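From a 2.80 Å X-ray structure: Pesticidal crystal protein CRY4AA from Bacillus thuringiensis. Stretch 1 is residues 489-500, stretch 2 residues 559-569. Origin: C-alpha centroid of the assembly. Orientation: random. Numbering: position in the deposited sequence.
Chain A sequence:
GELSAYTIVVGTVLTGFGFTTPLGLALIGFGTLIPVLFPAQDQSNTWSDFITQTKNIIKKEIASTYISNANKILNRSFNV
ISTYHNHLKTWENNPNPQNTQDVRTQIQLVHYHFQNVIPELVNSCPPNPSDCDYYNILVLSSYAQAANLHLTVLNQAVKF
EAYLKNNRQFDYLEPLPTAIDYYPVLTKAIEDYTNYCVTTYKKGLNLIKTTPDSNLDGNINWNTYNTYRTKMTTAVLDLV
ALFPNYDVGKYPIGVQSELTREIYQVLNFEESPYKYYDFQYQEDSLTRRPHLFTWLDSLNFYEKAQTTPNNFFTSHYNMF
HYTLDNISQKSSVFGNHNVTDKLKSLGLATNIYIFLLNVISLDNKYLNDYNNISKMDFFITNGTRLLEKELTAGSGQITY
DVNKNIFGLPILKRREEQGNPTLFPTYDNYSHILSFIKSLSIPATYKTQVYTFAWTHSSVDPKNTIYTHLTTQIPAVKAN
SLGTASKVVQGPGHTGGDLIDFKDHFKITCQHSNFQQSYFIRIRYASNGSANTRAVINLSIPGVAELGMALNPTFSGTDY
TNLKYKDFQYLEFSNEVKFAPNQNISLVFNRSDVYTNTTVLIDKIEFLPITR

Stretch 1, residues 489-500: VQGPGHTGGDLI
Stretch 2, residues 559-569: DYTNLKYKDFQ

Two loop-rich stretches of one chain meet in a small, mostly apolar contact, burying 422 Å² in all, pinned by one hydrogen bond from a histidine side chain to a backbone carbonyl. Stretch 1 closes on itself: Val489 N donates to Leu499 O (2.8 Å) and Leu499 N to Val489 O (3.0 Å), so residues 490-498 form a loop. Within it Gly491 N donates to Asp498 OD1 (3.1 Å) and Thr495 OG1 (chi1 p) to Gly497 O (2.7 Å). Gly493 (phi/psi 125/-23) and Gly496 (86/-2) take backbone angles at which a CB would press against the preceding carbonyl oxygen.

Stretch 2 opens with a type I turn from Tyr560 to Leu563 and continues through a 3-10 segment at 565-567, where Asp567 (chi1 m) accepts from Lys564 N through OD1 at 2.6 Å.

Pro492 (-74/-16) settles against the turn, its CA 4.9 Å from that of Thr561. Its CA also lies 3.1 Å from Thr561 O, a CA-H...O contact, while its compact ring brings CB to 4.3 Å from Leu563 CB and CG to 4.0 Å from Phe568 CE1.

His494 (-115/7), with chi1 p and chi2 86°, points its CA-to-CB bond toward stretch 2. Its NE2 donates to Leu563 O at 3.1 Å and 165°, nearly straight, with the acceptor near the ring plane, as suits an imidazole N-H.

Phe568 (chi1 m, chi2 83°) supplies a broad apolar surface. Thr495 CG2 lies over one face, 4.2 Å from Phe568 CZ, whereas Leu499 (chi1 m, chi2 t) meets the edge, its CD1 3.6 Å from Phe568 CZ. The His494 and Phe568 rings pair obliquely, centroids 5.8 Å apart and planes at 83°, so the histidine combines polar anchoring with packing.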

# COMPACT_ATOMS: atom_id res chain seq x y z
N VAL A 489 4.04 12.61 -8.62
CA VAL A 489 2.62 12.65 -8.88
C VAL A 489 1.92 11.46 -8.29
O VAL A 489 2.51 10.40 -8.12
CB VAL A 489 2.30 12.67 -10.39
CG1 VAL A 489 2.86 13.93 -11.02
CG2 VAL A 489 2.81 11.41 -11.05
N GLN A 490 0.65 11.66 -7.98
CA GLN A 490 -0.22 10.64 -7.42
C GLN A 490 -0.22 9.38 -8.29
O GLN A 490 -0.30 9.48 -9.52
CB GLN A 490 -1.63 11.22 -7.35
CG GLN A 490 -2.73 10.21 -7.24
CD GLN A 490 -3.04 9.88 -5.82
OE1 GLN A 490 -2.20 9.37 -5.09
NE2 GLN A 490 -4.27 10.20 -5.41
N GLY A 491 -0.12 8.22 -7.67
CA GLY A 491 -0.12 6.97 -8.42
C GLY A 491 -1.50 6.73 -9.00
O GLY A 491 -2.48 7.30 -8.50
N PRO A 492 -1.62 5.91 -10.04
CA PRO A 492 -2.92 5.61 -10.67
C PRO A 492 -3.82 4.69 -9.84
O PRO A 492 -5.03 4.59 -10.09
CB PRO A 492 -2.52 5.00 -12.01
CG PRO A 492 -1.26 4.29 -11.68
CD PRO A 492 -0.53 5.29 -10.81
N GLY A 493 -3.24 4.02 -8.86
CA GLY A 493 -4.03 3.15 -8.03
C GLY A 493 -3.54 1.73 -7.97
O GLY A 493 -3.81 1.02 -7.01
N HIS A 494 -2.79 1.32 -8.98
CA HIS A 494 -2.30 -0.05 -9.03
C HIS A 494 -0.78 -0.24 -8.94
O HIS A 494 -0.29 -1.36 -9.08
CB HIS A 494 -2.83 -0.72 -10.30
CG HIS A 494 -2.56 0.06 -11.55
ND1 HIS A 494 -1.38 -0.04 -12.25
CD2 HIS A 494 -3.31 0.99 -12.20
CE1 HIS A 494 -1.41 0.78 -13.28
NE2 HIS A 494 -2.57 1.42 -13.27
N THR A 495 -0.04 0.83 -8.69
CA THR A 495 1.41 0.70 -8.60
C THR A 495 1.88 0.57 -7.15
O THR A 495 3.06 0.35 -6.89
CB THR A 495 2.13 1.90 -9.25
OG1 THR A 495 1.67 3.12 -8.65
CG2 THR A 495 1.86 1.93 -10.75
N GLY A 496 0.95 0.71 -6.21
CA GLY A 496 1.31 0.59 -4.81
C GLY A 496 1.80 1.88 -4.19
O GLY A 496 2.09 1.92 -2.99
N GLY A 497 1.88 2.94 -4.99
CA GLY A 497 2.33 4.22 -4.48
C GLY A 497 2.49 5.24 -5.58
O GLY A 497 2.11 4.98 -6.72
N ASP A 498 3.07 6.39 -5.26
CA ASP A 498 3.25 7.45 -6.25
C ASP A 498 4.39 7.23 -7.24
O ASP A 498 5.20 6.30 -7.09
CB ASP A 498 3.44 8.78 -5.53
CG ASP A 498 2.31 9.07 -4.55
OD1 ASP A 498 1.15 8.76 -4.89
OD2 ASP A 498 2.58 9.60 -3.46
N LEU A 499 4.46 8.11 -8.24
CA LEU A 499 5.48 8.03 -9.29
C LEU A 499 6.22 9.36 -9.46
O LEU A 499 5.73 10.41 -9.04
CB LEU A 499 4.84 7.68 -10.63
CG LEU A 499 3.68 6.69 -10.70
CD1 LEU A 499 2.98 6.84 -12.04
CD2 LEU A 499 4.18 5.28 -10.49
N ILE A 500 7.38 9.30 -10.10
CA ILE A 500 8.19 10.49 -10.37
C ILE A 500 7.92 11.01 -11.77
O ILE A 500 7.92 10.23 -12.74
CB ILE A 500 9.72 10.20 -10.29
CG1 ILE A 500 10.16 10.01 -8.83
CG2 ILE A 500 10.50 11.35 -10.91
CD1 ILE A 500 11.66 9.81 -8.69
N ASP A 559 -3.78 12.59 -19.03
CA ASP A 559 -4.36 12.16 -17.77
C ASP A 559 -3.54 10.99 -17.23
O ASP A 559 -3.79 9.83 -17.58
CB ASP A 559 -5.81 11.72 -17.94
CG ASP A 559 -6.59 11.83 -16.65
OD1 ASP A 559 -5.98 11.63 -15.57
OD2 ASP A 559 -7.80 12.11 -16.71
N TYR A 560 -2.58 11.32 -16.37
CA TYR A 560 -1.70 10.33 -15.78
C TYR A 560 -2.35 9.67 -14.58
O TYR A 560 -2.00 8.56 -14.21
CB TYR A 560 -0.40 10.98 -15.34
CG TYR A 560 0.11 11.99 -16.33
CD1 TYR A 560 0.28 13.32 -15.96
CD2 TYR A 560 0.41 11.62 -17.64
CE1 TYR A 560 0.72 14.26 -16.88
CE2 TYR A 560 0.85 12.55 -18.56
CZ TYR A 560 1.01 13.87 -18.18
OH TYR A 560 1.45 14.79 -19.10
N THR A 561 -3.29 10.38 -13.97
CA THR A 561 -3.97 9.86 -12.79
C THR A 561 -4.69 8.56 -13.04
O THR A 561 -4.74 7.70 -12.15
CB THR A 561 -5.01 10.85 -12.23
OG1 THR A 561 -5.37 11.79 -13.25
CG2 THR A 561 -4.45 11.56 -11.00
N ASN A 562 -5.26 8.40 -14.23
CA ASN A 562 -5.97 7.17 -14.52
C ASN A 562 -5.31 6.30 -15.59
O ASN A 562 -5.99 5.74 -16.45
CB ASN A 562 -7.44 7.45 -14.87
CG ASN A 562 -7.63 8.77 -15.62
OD1 ASN A 562 -7.01 9.01 -16.67
ND2 ASN A 562 -8.50 9.63 -15.08
N LEU A 563 -3.99 6.18 -15.51
CA LEU A 563 -3.25 5.34 -16.45
C LEU A 563 -3.66 3.89 -16.21
O LEU A 563 -3.93 3.48 -15.07
CB LEU A 563 -1.74 5.47 -16.24
CG LEU A 563 -1.06 6.78 -16.64
CD1 LEU A 563 0.45 6.63 -16.50
CD2 LEU A 563 -1.42 7.14 -18.07
N LYS A 564 -3.72 3.11 -17.28
CA LYS A 564 -4.11 1.72 -17.16
C LYS A 564 -2.88 0.85 -16.99
O LYS A 564 -1.76 1.32 -17.13
CB LYS A 564 -4.90 1.27 -18.38
CG LYS A 564 -6.12 2.13 -18.66
CD LYS A 564 -6.99 2.27 -17.44
CE LYS A 564 -8.05 3.33 -17.65
NZ LYS A 564 -8.75 3.65 -16.37
N TYR A 565 -3.11 -0.41 -16.68
CA TYR A 565 -2.04 -1.37 -16.48
C TYR A 565 -1.17 -1.47 -17.72
O TYR A 565 0.06 -1.50 -17.63
CB TYR A 565 -2.62 -2.74 -16.14
CG TYR A 565 -1.60 -3.83 -16.06
CD1 TYR A 565 -0.85 -4.04 -14.91
CD2 TYR A 565 -1.36 -4.65 -17.16
CE1 TYR A 565 0.11 -5.04 -14.85
CE2 TYR A 565 -0.41 -5.65 -17.11
CZ TYR A 565 0.32 -5.84 -15.97
OH TYR A 565 1.28 -6.82 -15.96
N LYS A 566 -1.80 -1.53 -18.89
CA LYS A 566 -1.06 -1.65 -20.14
C LYS A 566 -0.22 -0.41 -20.44
O LYS A 566 0.69 -0.45 -21.26
CB LYS A 566 -2.05 -1.91 -21.28
CG LYS A 566 -1.46 -1.89 -22.67
CD LYS A 566 -1.47 -0.49 -23.27
CE LYS A 566 -2.90 -0.02 -23.50
NZ LYS A 566 -3.62 -0.93 -24.45
N ASP A 567 -0.51 0.69 -19.74
CA ASP A 567 0.20 1.95 -19.93
C ASP A 567 1.62 1.95 -19.41
O ASP A 567 2.43 2.78 -19.81
CB ASP A 567 -0.58 3.11 -19.30
CG ASP A 567 -1.91 3.37 -20.00
OD1 ASP A 567 -2.74 4.13 -19.45
OD2 ASP A 567 -2.12 2.82 -21.11
N PHE A 568 1.93 1.04 -18.49
CA PHE A 568 3.29 0.95 -17.96
C PHE A 568 4.02 -0.19 -18.66
O PHE A 568 3.47 -1.28 -18.82
CB PHE A 568 3.28 0.71 -16.45
CG PHE A 568 2.80 1.91 -15.66
CD1 PHE A 568 1.45 2.14 -15.48
CD2 PHE A 568 3.72 2.82 -15.14
CE1 PHE A 568 1.00 3.26 -14.79
CE2 PHE A 568 3.29 3.95 -14.46
CZ PHE A 568 1.92 4.17 -14.28
N GLN A 569 5.25 0.07 -19.09
CA GLN A 569 6.05 -0.94 -19.77
C GLN A 569 7.44 -1.08 -19.18
O GLN A 569 7.81 -0.35 -18.24
CB GLN A 569 6.12 -0.61 -21.26
CG GLN A 569 4.79 -0.81 -21.97
CD GLN A 569 4.28 -2.24 -21.86
OE1 GLN A 569 3.10 -2.52 -22.10
NE2 GLN A 569 5.18 -3.17 -21.51